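Local coordinates for protein FkbI (Streptomyces hygroscopicus, PDB 1R2J), which binds FAD and probably acts as an acyl-ACP dehydrogenase in making the methoxymalonyl extender unit of the polyketide immunosuppressant FK520, at residues L106-R114 against D150-Q158; R226-L237 against T300-A311. All coordinates share one frame; numbering follows the deposited sequence.

Contact 1: L106-R114 against D150-Q158; sequences LAAVGFSER and DHLVVFGLQ. With FAD (flavin-adenine dinucleotide), chain B.
F111 and F155 meet at the flavin end of a parallel strand pair, 107-110 beside 151-156, in the β-domain of the acyl-CoA dehydrogenase fold. A108 and G110 each give N-H and C=O to 151-156. CB of F111 lies 3.8 Å from CB of F155, while CG1 of V109 reaches the F155 ring at its edge, in plane, 3.9 Å from CE2. With its CG between backbone N and carbonyl carbon (chi1 43°), the F111 ring turns from F155 so that one face receives FAD O2 over its centre, 3.0 Å above the ring plane. FAD O2 also accepts hydrogen bonds from F111 N (3.0 Å) and S112 N (2.8 Å), and FAD N3 gives one to V109 O (3.0 Å). At the other end L106 O accepts from two donors: H151 N approaches in the carbonyl plane, D150 N from 43° above it. D150 folds its carboxylate back, CG beside its own N (chi1 -66°), and OD1 receives L106 N (3.0 Å) through its anti lone pair. H151 NE2 bonds outward to E100. V109 O fixes the N3-H edge of the flavin, while the two N-H groups on O2 would probably favour negative charge at N1/C2=O2 on reduction.

Contact 2: R226-L237 against T300-A311; sequences RKSVAWGCVGIL and TILAKHVAAERA
Two helices of the C-terminal α-helical domain of the acyl-CoA dehydrogenase fold, 219-248 and 297-322, run in the same sense and pack here at close range through small residues. The axes of 226-237 and 300-311 approach to 7.9 Å and cross at 30°, a spacing consistent with the small side chains of A230, A303, A307, A308 and A311. A230 CB rests on the opposing backbone, 3.6 Å from K304 N, and A307 CB answers by touching A230 O at 3.4 Å. At the N-terminal end of both segments CG2 of T300 comes against CB of R226 (3.6 Å). R226 then runs out extended beside I301, the two pointing the same way, and its NE bonds to E347 O. K304 lays its CB and CG over R226 O and alongside V229, bends at chi2 (-89°), and carries NZ away to the carbonyls of M343 and G348. At the far end L237 spreads over the backbone of R310 and A311, CG 3.7 Å from A311 CA and CD2 3.5 Å from R310 O. Replacing L237 with an alanine would probably leave a gap over that backbone, which its two methyls now cover. Between these ends C233 fits among three alanines: CB lies 3.7 Å from A307 CB and also meets A311 CB, while SG, beside its own backbone N (chi1 -66°), passes 3.8 Å from A308 CA.

In the fold
Contact 1 comes first along the chain and closes before contact 2 opens; their centres are 23 Å apart, and the nearest atoms, about 8 Å apart, do not touch. Contact 1 lies at one edge of the three-stranded sheet 107-110, 151-156, 164-169, in the middle domain. Contact 2 belongs to the C-terminal helices, packed among 262-287, 332-345 and 350-361. The cofactor relates the two: 106-114 binds FAD directly, as do S349 and E351 of the C-terminal domain, outside contact 2, whose V229 side chain stays about 8 Å from FAD. R226 and K304 hold backbone carbonyls within 343-348, around the FAD-binding I345, so the helix pair probably helps place that part of the pocket.

Contact 1: L106-R114 against D150-Q158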
loop_
_atom_site.group_PDB
_atom_site.type_symbol
_atom_site.label_atom_id
_atom_site.label_comp_id
_atom_site.label_asym_id
_atom_site.label_seq_id
_atom_site.Cartn_x
_atom_site.Cartn_y
_atom_site.Cartn_z
ATOM N N LEU A 106 -11.204 5.578 8.615
ATOM C CA LEU A 106 -10.625 4.941 7.439
ATOM C C LEU A 106 -10.605 5.893 6.241
ATOM O O LEU A 106 -11.563 6.640 6.005
ATOM C CB LEU A 106 -11.425 3.687 7.075
ATOM C CG LEU A 106 -11.378 2.504 8.047
ATOM C CD1 LEU A 106 -12.038 2.905 9.350
ATOM C CD2 LEU A 106 -12.068 1.295 7.446
ATOM N N ALA A 107 -9.508 5.864 5.492
ATOM C CA ALA A 107 -9.372 6.703 4.310
ATOM C C ALA A 107 -8.729 5.920 3.181
ATOM O O ALA A 107 -8.120 4.873 3.405
ATOM C CB ALA A 107 -8.540 7.919 4.623
ATOM N N ALA A 108 -8.882 6.425 1.964
ATOM C CA ALA A 108 -8.304 5.789 0.790
ATOM C C ALA A 108 -7.760 6.930 -0.049
ATOM O O ALA A 108 -8.121 8.087 0.167
ATOM C CB ALA A 108 -9.378 5.015 0.016
ATOM N N VAL A 109 -6.888 6.613 -0.997
ATOM C CA VAL A 109 -6.301 7.633 -1.851
ATOM C C VAL A 109 -6.503 7.241 -3.313
ATOM O O VAL A 109 -5.982 6.226 -3.759
ATOM C CB VAL A 109 -4.792 7.768 -1.574
ATOM C CG1 VAL A 109 -4.239 8.993 -2.285
ATOM C CG2 VAL A 109 -4.545 7.841 -0.076
ATOM N N GLY A 110 -7.257 8.048 -4.052
ATOM C CA GLY A 110 -7.505 7.745 -5.448
ATOM C C GLY A 110 -6.998 8.814 -6.396
ATOM O O GLY A 110 -7.425 9.969 -6.340
ATOM N N PHE A 111 -6.069 8.432 -7.262
ATOM C CA PHE A 111 -5.517 9.352 -8.247
ATOM C C PHE A 111 -5.583 8.716 -9.630
ATOM O O PHE A 111 -5.721 9.401 -10.645
ATOM C CB PHE A 111 -4.071 9.728 -7.886
ATOM C CG PHE A 111 -3.226 8.567 -7.419
ATOM C CD1 PHE A 111 -2.584 7.737 -8.330
ATOM C CD2 PHE A 111 -3.082 8.302 -6.059
ATOM C CE1 PHE A 111 -1.807 6.652 -7.892
ATOM C CE2 PHE A 111 -2.312 7.224 -5.608
ATOM C CZ PHE A 111 -1.673 6.396 -6.526
ATOM N N SER A 112 -5.506 7.393 -9.662
ATOM C CA SER A 112 -5.557 6.670 -10.919
ATOM C C SER A 112 -6.927 6.727 -11.604
ATOM O O SER A 112 -7.963 6.765 -10.946
ATOM C CB SER A 112 -5.169 5.215 -10.688
ATOM O OG SER A 112 -5.385 4.489 -11.882
ATOM N N GLU A 113 -6.918 6.738 -12.933
ATOM C CA GLU A 113 -8.151 6.770 -13.713
ATOM C C GLU A 113 -8.056 5.779 -14.869
ATOM O O GLU A 113 -6.971 5.293 -15.194
ATOM C CB GLU A 113 -8.415 8.183 -14.251
ATOM C CG GLU A 113 -8.539 9.242 -13.157
ATOM C CD GLU A 113 -9.011 10.595 -13.674
ATOM O OE1 GLU A 113 -8.902 11.585 -12.922
ATOM O OE2 GLU A 113 -9.494 10.667 -14.824
ATOM N N ARG A 114 -9.195 5.487 -15.487
ATOM C CA ARG A 114 -9.251 4.540 -16.595
ATOM C C ARG A 114 -8.197 4.823 -17.669
ATOM O O ARG A 114 -7.555 3.905 -18.175
ATOM C CB ARG A 114 -10.650 4.556 -17.225
ATOM C CG ARG A 114 -11.136 3.196 -17.699
ATOM C CD ARG A 114 -11.358 2.248 -16.523
ATOM N NE ARG A 114 -11.874 0.946 -16.944
ATOM C CZ ARG A 114 -12.349 0.024 -16.111
ATOM N NH1 ARG A 114 -12.379 0.260 -14.808
ATOM N NH2 ARG A 114 -12.787 -1.138 -16.580
ATOM N N ASP A 150 -14.018 6.248 5.102
ATOM C CA ASP A 150 -14.958 7.276 5.528
ATOM C C ASP A 150 -14.534 8.495 4.710
ATOM O O ASP A 150 -15.359 9.299 4.290
ATOM C CB ASP A 150 -14.795 7.628 7.012
ATOM C CG ASP A 150 -15.148 6.486 7.937
ATOM O OD1 ASP A 150 -14.218 5.808 8.420
ATOM O OD2 ASP A 150 -16.355 6.268 8.188
ATOM N N HIS A 151 -13.226 8.610 4.493
ATOM C CA HIS A 151 -12.655 9.722 3.747
ATOM C C HIS A 151 -11.999 9.273 2.449
ATOM O O HIS A 151 -11.291 8.264 2.411
ATOM C CB HIS A 151 -11.604 10.446 4.591
ATOM C CG HIS A 151 -12.139 11.021 5.865
ATOM N ND1 HIS A 151 -13.157 11.950 5.893
ATOM C CD2 HIS A 151 -11.794 10.801 7.155
ATOM C CE1 HIS A 151 -13.417 12.277 7.145
ATOM N NE2 HIS A 151 -12.603 11.593 7.932
ATOM N N LEU A 152 -12.233 10.033 1.385
ATOM C CA LEU A 152 -11.635 9.723 0.098
ATOM C C LEU A 152 -10.731 10.880 -0.288
ATOM O O LEU A 152 -11.199 11.994 -0.528
ATOM C CB LEU A 152 -12.713 9.511 -0.969
ATOM C CG LEU A 152 -13.521 8.204 -0.933
ATOM C CD1 LEU A 152 -12.576 7.011 -1.008
ATOM C CD2 LEU A 152 -14.342 8.127 0.328
ATOM N N VAL A 153 -9.429 10.618 -0.314
ATOM C CA VAL A 153 -8.450 11.636 -0.670
ATOM C C VAL A 153 -8.309 11.583 -2.182
ATOM O O VAL A 153 -7.646 10.699 -2.731
ATOM C CB VAL A 153 -7.106 11.354 0.008
ATOM C CG1 VAL A 153 -6.125 12.483 -0.274
ATOM C CG2 VAL A 153 -7.321 11.201 1.500
ATOM N N VAL A 154 -8.944 12.543 -2.848
ATOM C CA VAL A 154 -8.968 12.600 -4.306
ATOM C C VAL A 154 -8.067 13.637 -4.969
ATOM O O VAL A 154 -8.049 14.809 -4.581
ATOM C CB VAL A 154 -10.422 12.827 -4.790
ATOM C CG1 VAL A 154 -10.493 12.857 -6.306
ATOM C CG2 VAL A 154 -11.307 11.735 -4.245
ATOM N N PHE A 155 -7.334 13.186 -5.983
ATOM C CA PHE A 155 -6.437 14.037 -6.757
ATOM C C PHE A 155 -7.180 14.472 -8.016
ATOM O O PHE A 155 -8.017 13.728 -8.537
ATOM C CB PHE A 155 -5.175 13.265 -7.161
ATOM C CG PHE A 155 -4.101 13.252 -6.105
ATOM C CD1 PHE A 155 -3.058 14.164 -6.149
ATOM C CD2 PHE A 155 -4.132 12.325 -5.075
ATOM C CE1 PHE A 155 -2.059 14.152 -5.184
ATOM C CE2 PHE A 155 -3.136 12.306 -4.105
ATOM C CZ PHE A 155 -2.098 13.220 -4.161
ATOM N N GLY A 156 -6.868 15.669 -8.503
ATOM C CA GLY A 156 -7.520 16.179 -9.695
ATOM C C GLY A 156 -6.892 17.461 -10.210
ATOM O O GLY A 156 -5.910 17.946 -9.644
ATOM N N LEU A 157 -7.454 18.008 -11.287
ATOM C CA LEU A 157 -6.943 19.240 -11.874
ATOM C C LEU A 157 -7.843 20.411 -11.510
ATOM O O LEU A 157 -9.068 20.326 -11.610
ATOM C CB LEU A 157 -6.864 19.121 -13.395
ATOM C CG LEU A 157 -6.108 17.925 -13.978
ATOM C CD1 LEU A 157 -6.179 17.969 -15.500
ATOM C CD2 LEU A 157 -4.667 17.952 -13.512
ATOM N N GLN A 158 -7.230 21.507 -11.087
ATOM C CA GLN A 158 -7.997 22.681 -10.713
ATOM C C GLN A 158 -8.493 23.337 -12.002
ATOM O O GLN A 158 -9.295 22.747 -12.728
ATOM C CB GLN A 158 -7.117 23.633 -9.903
ATOM C CG GLN A 158 -7.873 24.452 -8.874
ATOM C CD GLN A 158 -7.068 24.658 -7.610
ATOM O OE1 GLN A 158 -5.843 24.781 -7.655
ATOM N NE2 GLN A 158 -7.752 24.709 -6.474
HETATM P PA FAD B . -0.712 1.070 -17.948
HETATM O O1A FAD B . -0.330 2.063 -16.952
HETATM O O2A FAD B . -1.926 0.889 -18.820
HETATM O O5B FAD B . -0.092 -0.322 -17.821
HETATM C C5B FAD B . 0.974 -0.278 -18.684
HETATM C C4B FAD B . 1.869 -1.464 -18.795
HETATM O O4B FAD B . 2.735 -0.737 -19.736
HETATM C C3B FAD B . 2.645 -1.583 -17.521
HETATM O O3B FAD B . 3.227 -2.844 -17.474
HETATM C C2B FAD B . 3.634 -0.519 -17.584
HETATM O O2B FAD B . 4.864 -0.620 -16.820
HETATM C C1B FAD B . 3.930 -0.355 -19.103
HETATM N N9A FAD B . 4.218 1.002 -19.431
HETATM C C8A FAD B . 3.395 2.159 -19.458
HETATM N N7A FAD B . 3.996 3.261 -19.799
HETATM C C5A FAD B . 5.303 2.879 -20.029
HETATM C C6A FAD B . 6.447 3.578 -20.426
HETATM N N6A FAD B . 6.442 4.894 -20.679
HETATM N N1A FAD B . 7.627 2.871 -20.562
HETATM C C2A FAD B . 7.671 1.540 -20.317
HETATM N N3A FAD B . 6.585 0.753 -19.920
HETATM C C4A FAD B . 5.431 1.577 -19.813
HETATM N N1 FAD B . -4.416 3.455 -7.982
HETATM C C2 FAD B . -4.719 4.507 -7.113
HETATM O O2 FAD B . -4.783 5.688 -7.502
HETATM N N3 FAD B . -4.962 4.230 -5.775
HETATM C C4 FAD B . -4.941 2.935 -5.196
HETATM O O4 FAD B . -5.182 2.795 -3.959
HETATM C C4X FAD B . -4.663 1.912 -6.075
HETATM N N5 FAD B . -4.662 0.570 -5.501
HETATM C C5X FAD B . -4.413 -0.515 -6.368
HETATM C C6 FAD B . -4.416 -1.858 -5.905
HETATM C C7 FAD B . -4.212 -2.995 -6.744
HETATM C C7M FAD B . -4.239 -4.404 -6.155
HETATM C C8 FAD B . -4.001 -2.766 -8.132
HETATM C C8M FAD B . -3.803 -3.877 -9.148
HETATM C C9 FAD B . -3.968 -1.487 -8.626
HETATM C C9A FAD B . -4.145 -0.334 -7.777
HETATM N N10 FAD B . -4.128 1.074 -8.270
HETATM C C10 FAD B . -4.399 2.179 -7.455
HETATM C "C1'" FAD B . -3.775 1.046 -9.624
HETATM C "C2'" FAD B . -2.158 1.152 -9.830
HETATM O "O2'" FAD B . -2.007 2.597 -9.733
HETATM C "C3'" FAD B . -1.961 0.790 -11.194
HETATM O "O3'" FAD B . -1.283 -0.490 -11.236
HETATM C "C4'" FAD B . -1.211 1.505 -12.345
HETATM O "O4'" FAD B . -1.407 2.872 -12.585
HETATM C "C5'" FAD B . -1.819 0.683 -13.380
HETATM O "O5'" FAD B . -2.091 1.353 -14.573
HETATM P P FAD B . -2.931 0.491 -15.663
HETATM O O1P FAD B . -3.106 1.864 -15.687
HETATM O O2P FAD B . -3.766 0.507 -16.971
HETATM O O3P FAD B . -1.862 0.695 -16.870
#

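Contact 2: R226-L237 against T300-A311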
loop_
_atom_site.group_PDB
_atom_site.type_symbol
_atom_site.label_atom_id
_atom_site.label_comp_id
_atom_site.label_asym_id
_atom_site.label_seq_id
_atom_site.Cartn_x
_atom_site.Cartn_y
_atom_site.Cartn_z
ATOM N N ARG A 226 5.138 3.878 -1.737
ATOM C CA ARG A 226 6.264 3.191 -2.349
ATOM C C ARG A 226 7.078 2.626 -1.191
ATOM O O ARG A 226 7.555 1.496 -1.253
ATOM C CB ARG A 226 7.116 4.156 -3.183
ATOM C CG ARG A 226 6.596 4.301 -4.593
ATOM C CD ARG A 226 7.341 5.329 -5.419
ATOM N NE ARG A 226 6.639 5.510 -6.686
ATOM C CZ ARG A 226 6.751 6.573 -7.470
ATOM N NH1 ARG A 226 7.547 7.575 -7.124
ATOM N NH2 ARG A 226 6.059 6.629 -8.602
ATOM N N LYS A 227 7.210 3.416 -0.126
ATOM C CA LYS A 227 7.953 2.985 1.056
ATOM C C LYS A 227 7.196 1.867 1.765
ATOM O O LYS A 227 7.784 0.879 2.212
ATOM C CB LYS A 227 8.149 4.159 2.021
ATOM C CG LYS A 227 8.816 3.774 3.348
ATOM C CD LYS A 227 9.085 5.003 4.228
ATOM C CE LYS A 227 7.807 5.541 4.854
ATOM N NZ LYS A 227 8.067 6.773 5.653
ATOM N N SER A 228 5.882 2.034 1.853
ATOM C CA SER A 228 5.025 1.065 2.512
ATOM C C SER A 228 4.943 -0.232 1.714
ATOM O O SER A 228 5.008 -1.317 2.280
ATOM C CB SER A 228 3.624 1.655 2.703
ATOM O OG SER A 228 2.848 0.831 3.554
ATOM N N VAL A 229 4.793 -0.120 0.399
ATOM C CA VAL A 229 4.724 -1.306 -0.438
ATOM C C VAL A 229 6.039 -2.064 -0.350
ATOM O O VAL A 229 6.042 -3.293 -0.307
ATOM C CB VAL A 229 4.441 -0.959 -1.913
ATOM C CG1 VAL A 229 4.736 -2.174 -2.811
ATOM C CG2 VAL A 229 2.981 -0.538 -2.073
ATOM N N ALA A 230 7.149 -1.330 -0.313
ATOM C CA ALA A 230 8.467 -1.960 -0.229
ATOM C C ALA A 230 8.567 -2.815 1.045
ATOM O O ALA A 230 9.001 -3.961 1.000
ATOM C CB ALA A 230 9.563 -0.890 -0.255
ATOM N N TRP A 231 8.147 -2.257 2.176
ATOM C CA TRP A 231 8.183 -2.994 3.436
ATOM C C TRP A 231 7.163 -4.124 3.392
ATOM O O TRP A 231 7.384 -5.191 3.958
ATOM C CB TRP A 231 7.888 -2.068 4.626
ATOM C CG TRP A 231 9.069 -1.257 5.054
ATOM C CD1 TRP A 231 9.235 0.094 4.914
ATOM C CD2 TRP A 231 10.256 -1.742 5.702
ATOM N NE1 TRP A 231 10.451 0.478 5.438
ATOM C CE2 TRP A 231 11.096 -0.628 5.926
ATOM C CE3 TRP A 231 10.689 -3.010 6.115
ATOM C CZ2 TRP A 231 12.345 -0.744 6.544
ATOM C CZ3 TRP A 231 11.934 -3.123 6.732
ATOM C CH2 TRP A 231 12.744 -1.993 6.939
ATOM N N GLY A 232 6.049 -3.886 2.710
ATOM C CA GLY A 232 5.035 -4.913 2.600
ATOM C C GLY A 232 5.627 -6.119 1.889
ATOM O O GLY A 232 5.375 -7.270 2.269
ATOM N N CYS A 233 6.433 -5.857 0.864
ATOM C CA CYS A 233 7.060 -6.935 0.100
ATOM C C CYS A 233 8.093 -7.688 0.909
ATOM O O CYS A 233 8.293 -8.884 0.707
ATOM C CB CYS A 233 7.681 -6.386 -1.181
ATOM S SG CYS A 233 6.413 -5.763 -2.307
ATOM N N VAL A 234 8.766 -6.987 1.812
ATOM C CA VAL A 234 9.725 -7.651 2.686
ATOM C C VAL A 234 8.905 -8.664 3.493
ATOM O O VAL A 234 9.362 -9.770 3.760
ATOM C CB VAL A 234 10.399 -6.658 3.663
ATOM C CG1 VAL A 234 11.277 -7.415 4.658
ATOM C CG2 VAL A 234 11.241 -5.659 2.886
ATOM N N GLY A 235 7.686 -8.270 3.872
ATOM C CA GLY A 235 6.815 -9.154 4.637
ATOM C C GLY A 235 6.446 -10.396 3.845
ATOM O O GLY A 235 6.460 -11.518 4.371
ATOM N N ILE A 236 6.126 -10.198 2.568
ATOM C CA ILE A 236 5.778 -11.311 1.702
ATOM C C ILE A 236 6.964 -12.282 1.620
ATOM O O ILE A 236 6.785 -13.504 1.687
ATOM C CB ILE A 236 5.405 -10.811 0.294
ATOM C CG1 ILE A 236 4.155 -9.918 0.390
ATOM C CG2 ILE A 236 5.163 -11.998 -0.632
ATOM C CD1 ILE A 236 3.697 -9.314 -0.934
ATOM N N LEU A 237 8.171 -11.739 1.483
ATOM C CA LEU A 237 9.366 -12.580 1.416
ATOM C C LEU A 237 9.545 -13.334 2.730
ATOM O O LEU A 237 9.952 -14.494 2.728
ATOM C CB LEU A 237 10.604 -11.735 1.104
ATOM C CG LEU A 237 10.705 -11.325 -0.374
ATOM C CD1 LEU A 237 11.611 -10.127 -0.537
ATOM C CD2 LEU A 237 11.205 -12.514 -1.196
ATOM N N THR A 300 13.776 5.397 -2.213
ATOM C CA THR A 300 12.450 4.841 -1.989
ATOM C C THR A 300 11.947 4.132 -3.250
ATOM O O THR A 300 11.356 3.055 -3.168
ATOM C CB THR A 300 11.454 5.945 -1.569
ATOM O OG1 THR A 300 11.827 6.453 -0.278
ATOM C CG2 THR A 300 10.031 5.392 -1.507
ATOM N N ILE A 301 12.173 4.736 -4.414
ATOM C CA ILE A 301 11.760 4.114 -5.675
ATOM C C ILE A 301 12.536 2.797 -5.790
ATOM O O ILE A 301 11.996 1.752 -6.167
ATOM C CB ILE A 301 12.120 5.006 -6.891
ATOM C CG1 ILE A 301 11.230 6.261 -6.916
ATOM C CG2 ILE A 301 11.958 4.213 -8.180
ATOM C CD1 ILE A 301 11.745 7.363 -7.851
ATOM N N LEU A 302 13.817 2.871 -5.450
ATOM C CA LEU A 302 14.696 1.718 -5.498
ATOM C C LEU A 302 14.195 0.596 -4.587
ATOM O O LEU A 302 14.135 -0.564 -4.997
ATOM C CB LEU A 302 16.106 2.137 -5.083
ATOM C CG LEU A 302 17.140 1.024 -4.951
ATOM C CD1 LEU A 302 17.408 0.422 -6.298
ATOM C CD2 LEU A 302 18.416 1.597 -4.362
ATOM N N ALA A 303 13.817 0.947 -3.360
ATOM C CA ALA A 303 13.332 -0.043 -2.399
ATOM C C ALA A 303 12.062 -0.737 -2.864
ATOM O O ALA A 303 11.939 -1.961 -2.778
ATOM C CB ALA A 303 13.095 0.611 -1.052
ATOM N N LYS A 304 11.107 0.045 -3.345
ATOM C CA LYS A 304 9.860 -0.522 -3.809
ATOM C C LYS A 304 10.132 -1.456 -4.982
ATOM O O LYS A 304 9.649 -2.585 -5.011
ATOM C CB LYS A 304 8.887 0.594 -4.224
ATOM C CG LYS A 304 7.529 0.096 -4.688
ATOM C CD LYS A 304 7.500 -0.176 -6.185
ATOM C CE LYS A 304 6.323 -1.078 -6.555
ATOM N NZ LYS A 304 6.459 -1.639 -7.934
ATOM N N HIS A 305 10.923 -0.976 -5.935
ATOM C CA HIS A 305 11.255 -1.741 -7.134
ATOM C C HIS A 305 11.893 -3.100 -6.834
ATOM O O HIS A 305 11.388 -4.145 -7.260
ATOM C CB HIS A 305 12.181 -0.908 -8.033
ATOM C CG HIS A 305 12.555 -1.587 -9.313
ATOM N ND1 HIS A 305 11.617 -2.032 -10.223
ATOM C CD2 HIS A 305 13.766 -1.875 -9.849
ATOM C CE1 HIS A 305 12.236 -2.563 -11.264
ATOM N NE2 HIS A 305 13.539 -2.481 -11.061
ATOM N N VAL A 306 12.996 -3.082 -6.093
ATOM C CA VAL A 306 13.698 -4.308 -5.748
ATOM C C VAL A 306 12.886 -5.247 -4.862
ATOM O O VAL A 306 12.835 -6.447 -5.119
ATOM C CB VAL A 306 15.036 -4.002 -5.046
ATOM C CG1 VAL A 306 15.980 -3.295 -6.003
ATOM C CG2 VAL A 306 14.793 -3.137 -3.842
ATOM N N ALA A 307 12.258 -4.709 -3.820
ATOM C CA ALA A 307 11.473 -5.536 -2.908
ATOM C C ALA A 307 10.332 -6.209 -3.662
ATOM O O ALA A 307 10.025 -7.373 -3.428
ATOM C CB ALA A 307 10.927 -4.688 -1.756
ATOM N N ALA A 308 9.719 -5.479 -4.587
ATOM C CA ALA A 308 8.614 -6.027 -5.357
ATOM C C ALA A 308 9.078 -7.129 -6.307
ATOM O O ALA A 308 8.507 -8.224 -6.313
ATOM C CB ALA A 308 7.912 -4.913 -6.132
ATOM N N GLU A 309 10.109 -6.849 -7.101
ATOM C CA GLU A 309 10.619 -7.845 -8.036
ATOM C C GLU A 309 11.136 -9.076 -7.290
ATOM O O GLU A 309 10.891 -10.206 -7.712
ATOM C CB GLU A 309 11.726 -7.255 -8.939
ATOM C CG GLU A 309 11.193 -6.296 -10.019
ATOM C CD GLU A 309 12.055 -6.240 -11.282
ATOM O OE1 GLU A 309 11.492 -6.002 -12.374
ATOM O OE2 GLU A 309 13.287 -6.428 -11.194
ATOM N N ARG A 310 11.846 -8.859 -6.186
ATOM C CA ARG A 310 12.366 -9.972 -5.396
ATOM C C ARG A 310 11.227 -10.747 -4.731
ATOM O O ARG A 310 11.294 -11.968 -4.616
ATOM C CB ARG A 310 13.341 -9.473 -4.325
ATOM C CG ARG A 310 14.606 -8.779 -4.870
ATOM C CD ARG A 310 15.308 -9.617 -5.944
ATOM N NE ARG A 310 15.691 -10.944 -5.460
ATOM C CZ ARG A 310 15.757 -12.028 -6.228
ATOM N NH1 ARG A 310 15.463 -11.947 -7.523
ATOM N NH2 ARG A 310 16.120 -13.193 -5.703
ATOM N N ALA A 311 10.184 -10.036 -4.295
ATOM C CA ALA A 311 9.045 -10.694 -3.660
ATOM C C ALA A 311 8.297 -11.580 -4.668
ATOM O O ALA A 311 7.870 -12.689 -4.334
ATOM C CB ALA A 311 8.091 -9.657 -3.067
#